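Local coordinates for kappa-carrageenase (Zobellia galactanivorans, PDB 5OCR), which probably hydrolyses kappa-carrageenan, a red-algal galactan, through the family 16 glycoside hydrolase domain of a longer protein, the part described here, at residues N65-L70 and Y276-R281; C116-L121 and T236-L241. One frame throughout, in Å; residues are numbered along the deposited sequence. Where two conformers were deposited one is given.

Interaction 1 of 2, residues N65-L70 and Y276-R281; sequences NGIAEL and YVDYVR. With MG (magnesium ion), chain F.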
# COMPACT_ATOMS: atom_id res chain seq x y z
N ASN A 65 18.70 11.01 7.52
CA ASN A 65 19.57 11.13 6.38
C ASN A 65 18.84 10.87 5.02
O ASN A 65 19.38 10.23 4.09
CB ASN A 65 20.82 10.25 6.57
CG ASN A 65 21.52 10.45 7.94
OD1 ASN A 65 21.25 11.40 8.69
ND2 ASN A 65 22.40 9.54 8.28
N GLY A 66 17.65 11.45 4.87
CA GLY A 66 16.97 11.49 3.60
C GLY A 66 16.05 10.32 3.43
O GLY A 66 15.39 10.25 2.37
N ILE A 67 15.93 9.45 4.46
CA ILE A 67 15.15 8.17 4.26
C ILE A 67 14.14 7.97 5.39
O ILE A 67 14.48 8.05 6.57
CB ILE A 67 16.13 6.96 4.28
CG1 ILE A 67 17.22 7.12 3.17
CG2 ILE A 67 15.39 5.55 4.12
CD1 ILE A 67 16.78 6.90 1.72
N ALA A 68 12.87 7.78 5.02
CA ALA A 68 11.86 7.49 6.04
C ALA A 68 11.87 6.05 6.30
O ALA A 68 11.92 5.26 5.36
CB ALA A 68 10.50 7.90 5.53
N GLU A 69 11.65 5.70 7.59
CA GLU A 69 11.65 4.29 8.03
C GLU A 69 10.29 3.97 8.68
O GLU A 69 9.90 4.72 9.60
CB GLU A 69 12.81 4.07 9.04
CG GLU A 69 12.83 2.64 9.61
CD GLU A 69 14.02 2.28 10.48
OE1 GLU A 69 14.83 3.16 10.76
OE2 GLU A 69 14.17 1.08 10.86
N LEU A 70 9.54 2.98 8.21
CA LEU A 70 8.26 2.65 8.79
C LEU A 70 8.44 1.23 9.38
O LEU A 70 8.91 0.34 8.70
CB LEU A 70 7.15 2.68 7.69
CG LEU A 70 6.93 4.06 7.06
CD1 LEU A 70 7.93 4.38 5.96
CD2 LEU A 70 5.53 4.11 6.42
N TYR A 276 11.65 1.14 4.01
CA TYR A 276 12.31 2.45 3.89
C TYR A 276 11.83 3.15 2.64
O TYR A 276 11.67 2.52 1.54
CB TYR A 276 13.85 2.22 3.73
CG TYR A 276 14.39 1.54 4.95
CD1 TYR A 276 14.80 2.31 6.05
CD2 TYR A 276 14.48 0.14 5.01
CE1 TYR A 276 15.29 1.65 7.22
CE2 TYR A 276 14.96 -0.51 6.19
CZ TYR A 276 15.35 0.27 7.25
OH TYR A 276 15.86 -0.35 8.35
N VAL A 277 11.63 4.45 2.74
CA VAL A 277 11.17 5.20 1.59
C VAL A 277 12.11 6.42 1.40
O VAL A 277 12.24 7.27 2.31
CB VAL A 277 9.73 5.72 1.84
CG1 VAL A 277 9.23 6.45 0.60
CG2 VAL A 277 8.73 4.60 2.23
N ASP A 278 12.70 6.54 0.20
CA ASP A 278 13.55 7.67 -0.10
C ASP A 278 12.72 8.85 -0.53
O ASP A 278 13.04 9.98 -0.15
CB ASP A 278 14.56 7.22 -1.20
CG ASP A 278 15.71 8.26 -1.46
OD1 ASP A 278 15.94 9.15 -0.66
OD2 ASP A 278 16.27 8.20 -2.56
N TYR A 279 11.67 8.67 -1.29
CA TYR A 279 10.78 9.83 -1.61
C TYR A 279 9.42 9.30 -2.02
O TYR A 279 9.26 8.11 -2.36
CB TYR A 279 11.39 10.69 -2.75
CG TYR A 279 11.46 10.03 -4.12
CD1 TYR A 279 10.30 9.72 -4.88
CD2 TYR A 279 12.70 9.74 -4.66
CE1 TYR A 279 10.42 9.13 -6.14
CE2 TYR A 279 12.82 9.12 -5.89
CZ TYR A 279 11.67 8.83 -6.64
OH TYR A 279 11.76 8.27 -7.90
N VAL A 280 8.46 10.23 -1.98
CA VAL A 280 7.17 10.04 -2.62
C VAL A 280 6.92 11.28 -3.39
O VAL A 280 7.15 12.43 -2.91
CB VAL A 280 6.05 9.69 -1.64
CG1 VAL A 280 5.92 10.77 -0.51
CG2 VAL A 280 4.72 9.51 -2.43
N ARG A 281 6.44 11.10 -4.61
CA ARG A 281 6.19 12.26 -5.50
C ARG A 281 4.85 12.07 -6.22
O ARG A 281 4.52 10.98 -6.70
CB ARG A 281 7.30 12.43 -6.53
CG ARG A 281 8.66 12.74 -5.91
CD ARG A 281 9.74 12.66 -7.01
NE ARG A 281 11.04 12.90 -6.36
CZ ARG A 281 12.25 12.54 -6.84
NH1 ARG A 281 12.40 11.97 -8.06
NH2 ARG A 281 13.34 12.80 -6.13
MG MG F . 15.01 11.21 0.42
O HOH W 1 16.83 12.78 0.30
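Glu69 and Tyr276 run alongside each other in the same direction on one face of an antiparallel beta pair in the jellyroll of this family 16 hydrolase. Glu69 is fully extended, with CG anti to the backbone N (chi1 177°), and this carries its methylenes along the tyrosine ring, Glu69 CG reaching 3.6 Å from Tyr276 CE1. The carboxylate plane is turned 38° from the ring, and OE2 is hydrogen-bonded to Ser274. A long acidic residue thus serves twice, apolar along its methylenes and polar at its tip. Ile67 meets Tyr276 at about a right angle: Ile67 CG2 sits at the ring edge, 3.7 Å from Tyr276 CB, while its other branch ends against the Asp278 carboxylate. Phe200 touches all three of Ile67, Tyr276 and Asp278.

On the opposite face Ala68 pairs with Val277 through two backbone hydrogen bonds; Phe91 of strand 86-97 packs here against Ala68, where a short side chain fits. The chain then turns a corner at Asp278, which chelates a magnesium ion through both its backbone O and OD1; OD2 forms a salt bridge with Lys105. The carbonyl of Glu30 and a water also bind the ion. Glycine suits position 66 because a side chain there would collide with the Asn65 carbonyl oxygen. Its own carbonyl completes the bridge between the segments, Gly66 O lying 2.2 Å from the magnesium.

Interaction 2 of 2, residues C116-L121 and T236-L241; sequences CPSFWL and TLSLGL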
# COMPACT_ATOMS: atom_id res chain seq x y z
N CYS A 116 4.10 -6.47 4.65
CA CYS A 116 3.84 -6.10 3.30
C CYS A 116 4.11 -4.62 3.12
O CYS A 116 3.23 -3.77 3.47
CB CYS A 116 2.38 -6.43 2.91
SG CYS A 116 2.02 -5.87 1.20
N PRO A 117 5.31 -4.25 2.67
CA PRO A 117 5.54 -2.85 2.33
C PRO A 117 4.69 -2.45 1.12
O PRO A 117 4.68 -3.19 0.11
CB PRO A 117 7.01 -2.80 1.88
CG PRO A 117 7.67 -4.04 2.49
CD PRO A 117 6.53 -5.09 2.56
N SER A 118 3.95 -1.34 1.25
CA SER A 118 2.92 -1.02 0.25
C SER A 118 2.91 0.46 -0.06
O SER A 118 3.25 1.32 0.81
CB SER A 118 1.52 -1.50 0.70
OG SER A 118 1.02 -0.70 1.76
N PHE A 119 2.63 0.77 -1.34
CA PHE A 119 2.36 2.17 -1.74
C PHE A 119 0.99 2.10 -2.42
O PHE A 119 0.79 1.28 -3.34
CB PHE A 119 3.46 2.56 -2.76
CG PHE A 119 3.28 3.91 -3.40
CD1 PHE A 119 2.78 5.06 -2.64
CD2 PHE A 119 3.79 4.15 -4.70
CE1 PHE A 119 2.73 6.30 -3.28
CE2 PHE A 119 3.73 5.40 -5.29
CZ PHE A 119 3.19 6.50 -4.58
N TRP A 120 0.03 2.93 -2.00
CA TRP A 120 -1.33 2.69 -2.48
C TRP A 120 -2.18 3.92 -2.28
O TRP A 120 -1.80 4.82 -1.51
CB TRP A 120 -1.94 1.44 -1.79
CG TRP A 120 -1.96 1.45 -0.28
CD1 TRP A 120 -0.85 1.49 0.62
CD2 TRP A 120 -3.15 1.41 0.57
NE1 TRP A 120 -1.30 1.45 1.91
CE2 TRP A 120 -2.69 1.45 1.94
CE3 TRP A 120 -4.52 1.30 0.31
CZ2 TRP A 120 -3.58 1.34 3.04
CZ3 TRP A 120 -5.44 1.30 1.42
CH2 TRP A 120 -4.99 1.29 2.75
N LEU A 121 -3.28 3.98 -3.02
CA LEU A 121 -4.17 5.18 -3.03
C LEU A 121 -5.52 4.64 -2.61
O LEU A 121 -5.94 3.61 -3.10
CB LEU A 121 -4.26 5.81 -4.46
CG LEU A 121 -2.91 5.77 -5.24
CD1 LEU A 121 -3.10 6.20 -6.70
CD2 LEU A 121 -1.88 6.68 -4.55
N THR A 236 -0.76 6.88 0.02
CA THR A 236 -0.48 6.09 1.28
C THR A 236 0.78 5.28 1.14
O THR A 236 0.91 4.58 0.15
CB THR A 236 -1.66 5.21 1.65
OG1 THR A 236 -2.86 6.07 1.63
CG2 THR A 236 -1.46 4.66 3.13
N LEU A 237 1.68 5.36 2.13
CA LEU A 237 2.80 4.37 2.23
C LEU A 237 2.64 3.70 3.59
O LEU A 237 2.56 4.40 4.64
CB LEU A 237 4.11 5.15 2.21
CG LEU A 237 4.48 5.90 0.93
CD1 LEU A 237 5.38 7.12 1.25
CD2 LEU A 237 5.15 4.92 -0.01
N SER A 238 2.58 2.37 3.60
CA SER A 238 2.40 1.74 4.92
C SER A 238 3.05 0.35 4.92
O SER A 238 3.25 -0.27 3.86
CB SER A 238 0.94 1.68 5.21
OG SER A 238 0.25 0.85 4.26
N LEU A 239 3.28 -0.16 6.13
CA LEU A 239 3.85 -1.51 6.31
C LEU A 239 2.75 -2.41 6.92
O LEU A 239 2.35 -2.22 8.09
CB LEU A 239 5.16 -1.45 7.16
CG LEU A 239 5.83 -2.80 7.33
CD1 LEU A 239 6.32 -3.42 5.99
CD2 LEU A 239 7.05 -2.57 8.27
N GLY A 240 2.23 -3.33 6.12
CA GLY A 240 1.13 -4.19 6.54
C GLY A 240 1.61 -5.45 7.19
O GLY A 240 2.81 -5.81 7.04
N LEU A 241 0.78 -6.08 8.04
CA LEU A 241 1.09 -7.39 8.60
C LEU A 241 0.48 -8.48 7.79
O LEU A 241 -0.63 -8.35 7.20
CB LEU A 241 0.50 -7.41 10.06
CG LEU A 241 0.99 -8.47 11.00
CD1 LEU A 241 2.47 -8.30 11.27
CD2 LEU A 241 0.16 -8.43 12.31
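Thr236 lies against one face of the Trp120 indole, across two antiparallel strands at the heart of the jellyroll. Thr236 CB stands 3.8 Å from the centroid of the five-membered ring and only 12° off the ring normal, a CH-pi contact, while Thr236 CG2 is offset toward the rim, 3.4 Å from Trp120 NE1. Threonine suits this spot: CB and CG2 offer carbon to the ring, while OG1, anti to the carbonyl carbon, makes a weak hydrogen bond to Asn234 O.

Trp120 holds CG between its backbone N and carbonyl carbon (chi1 56°), which brings the indole over the neighbouring strand. There Trp120 NE1 donates to Ser238 OG at 2.9 Å, a nearly straight bond (164°) with the oxygen near the ring plane. Face packing and edge bond together fix the rotation of the ring, which also stacks with Tyr122. Trp120 further touches Glu138 and Asp140, which belong to the ExDxxE signature associated with the family's active site, so the face of the sheet that carries Trp120, Thr236 and Ser238 probably borders the substrate cleft.

The opposite face of the sheet, with Phe119 and Leu237, is apolar: Phe119 CD1 meets Leu237 CD2 at 3.5 Å, and Phe119 runs on to Phe102, Ala104 and Ile106 of strand 100-107. At the far end Cys116 pairs with Gly240, and two backbone hydrogen bonds join them. Of the two, Gly240 N to Cys116 O is the straighter, at 2.9 Å.

From the N terminus the chain lays down 65-70, runs through strand 86-97 and reaches 116-121. A further 114 residues, among them strand 134-144, pass before 236-241 returns to close interaction 2. Only then does 276-281, near the C terminus, come back to 65-70 and close interaction 1, so the smaller loop lies wholly within the larger. The contacts belong to one run of neighbours: strand 273-285 pairs with 67-74, which pairs with 86-97, then 233-241, then 115-122. Beyond the corner at Asp278 the last strand joins another part of the sandwich, and Val280 packs there against Phe119 and Leu237 of interaction 2.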